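Local coordinates for crustacyanin-C1 subunit (PDB 1I4U), which binds the carotenoid astaxanthin as a lipocalin subunit of crustacyanin, the pigment complex that gives the lobster carapace its blue colour, at residues Y119-I122 with Y128-D131. Numbering follows the deposited sequence.
Sequences YSCI and YHSD
Tyr119 reaches across the strand pair to donate a hydrogen bond from OH to Asp131 OD2 (2.7 Å). With CG anti to the backbone N (chi1 -176°), the ring is carried across Asp131, CE1 3.4 Å from its CB. OD2 sits in plane at the edge of the Tyr119 ring, with ring and carboxylate 63° apart, and the hydroxyl meets OD2 on its anti side, 19° out of the carboxylate plane. OD1 of Asp131 forms a salt bridge with Arg163. A phenylalanine here would probably leave OD2 without this donor and the carboxylate freer to turn. Ser120 O receives a CA-H...O contact from Asp131 CA (3.1 Å). The segments belong to the antiparallel hairpin of strands 115-123 and 128-137 in the lipocalin barrel, where Cys121 and Asp131 form a non-hydrogen-bonded pair. SG of Cys121, disulfide-bonded to Cys12, lies obliquely against the His129 ring, 3.6 Å from CD2; ND1 of His129 is hydrogen-bonded to Gly10 O. Ile122 and Ser130 make the next, hydrogen-bonded pair: Ile122 N to Ser130 O and Ser130 N to Ile122 O are both 2.9 Å. On the face bearing these two, Ile122 CG2 packs 3.8 Å from Ser130 CB, while Phe101 of the second subunit packs against Ile122.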
loop_
_atom_site.group_PDB
_atom_site.type_symbol
_atom_site.label_atom_id
_atom_site.label_comp_id
_atom_site.label_asym_id
_atom_site.label_seq_id
_atom_site.Cartn_x
_atom_site.Cartn_y
_atom_site.Cartn_z
ATOM N N TYR A 119 11.479 -4.853 -7.616
ATOM C CA TYR A 119 11.103 -5.646 -6.458
ATOM C C TYR A 119 10.340 -4.822 -5.427
ATOM O O TYR A 119 10.740 -3.693 -5.115
ATOM C CB TYR A 119 12.383 -6.195 -5.821
ATOM C CG TYR A 119 12.161 -7.124 -4.640
ATOM C CD1 TYR A 119 11.537 -8.339 -4.828
ATOM C CD2 TYR A 119 12.544 -6.795 -3.349
ATOM C CE1 TYR A 119 11.285 -9.239 -3.804
ATOM C CE2 TYR A 119 12.318 -7.685 -2.311
ATOM C CZ TYR A 119 11.691 -8.897 -2.539
ATOM O OH TYR A 119 11.485 -9.755 -1.478
ATOM N N SER A 120 9.284 -5.382 -4.863
ATOM C CA SER A 120 8.523 -4.802 -3.779
ATOM C C SER A 120 8.274 -5.883 -2.724
ATOM O O SER A 120 8.017 -7.027 -3.101
ATOM C CB SER A 120 7.175 -4.306 -4.280
ATOM O OG SER A 120 6.472 -3.609 -3.291
ATOM N N CYS A 121 8.339 -5.531 -1.457
ATOM C CA CYS A 121 8.088 -6.530 -0.401
ATOM C C CYS A 121 7.369 -5.858 0.758
ATOM O O CYS A 121 7.611 -4.681 1.038
ATOM C CB CYS A 121 9.407 -7.154 0.065
ATOM S SG CYS A 121 9.247 -8.609 1.103
ATOM N N ILE A 122 6.484 -6.609 1.384
ATOM C CA ILE A 122 5.764 -6.178 2.579
ATOM C C ILE A 122 5.853 -7.246 3.634
ATOM O O ILE A 122 5.552 -8.404 3.308
ATOM C CB ILE A 122 4.314 -5.821 2.242
ATOM C CG1 ILE A 122 3.450 -5.313 3.384
ATOM C CG2 ILE A 122 3.557 -6.963 1.600
ATOM C CD1 ILE A 122 3.906 -4.004 4.013
ATOM N N TYR A 128 5.203 -13.809 8.007
ATOM C CA TYR A 128 5.277 -13.979 6.577
ATOM C C TYR A 128 5.492 -12.635 5.926
ATOM O O TYR A 128 5.330 -11.603 6.572
ATOM C CB TYR A 128 3.985 -14.540 6.003
ATOM C CG TYR A 128 3.704 -16.005 6.270
ATOM C CD1 TYR A 128 3.418 -16.468 7.543
ATOM C CD2 TYR A 128 3.720 -16.937 5.238
ATOM C CE1 TYR A 128 3.165 -17.804 7.796
ATOM C CE2 TYR A 128 3.462 -18.265 5.494
ATOM C CZ TYR A 128 3.182 -18.703 6.751
ATOM O OH TYR A 128 2.918 -20.047 7.042
ATOM N N HIS A 129 5.845 -12.676 4.635
ATOM C CA HIS A 129 5.908 -11.481 3.798
ATOM C C HIS A 129 5.286 -11.784 2.456
ATOM O O HIS A 129 5.096 -12.949 2.125
ATOM C CB HIS A 129 7.358 -11.043 3.592
ATOM C CG HIS A 129 8.239 -12.024 2.888
ATOM N ND1 HIS A 129 8.736 -13.140 3.567
ATOM C CD2 HIS A 129 8.757 -12.122 1.630
ATOM C CE1 HIS A 129 9.488 -13.833 2.722
ATOM N NE2 HIS A 129 9.528 -13.240 1.518
ATOM N N SER A 130 4.991 -10.750 1.721
ATOM C CA SER A 130 4.606 -10.895 0.350
ATOM C C SER A 130 5.570 -10.060 -0.476
ATOM O O SER A 130 5.854 -8.923 -0.178
ATOM C CB SER A 130 3.198 -10.444 0.022
ATOM O OG SER A 130 2.226 -11.451 0.347
ATOM N N ASP A 131 6.049 -10.672 -1.540
ATOM C CA ASP A 131 6.845 -9.873 -2.481
ATOM C C ASP A 131 6.346 -10.079 -3.907
ATOM O O ASP A 131 5.606 -10.979 -4.256
ATOM C CB ASP A 131 8.304 -10.160 -2.347
ATOM C CG ASP A 131 8.748 -11.585 -2.546
ATOM O OD1 ASP A 131 8.001 -12.325 -3.191
ATOM O OD2 ASP A 131 9.818 -11.872 -1.998
#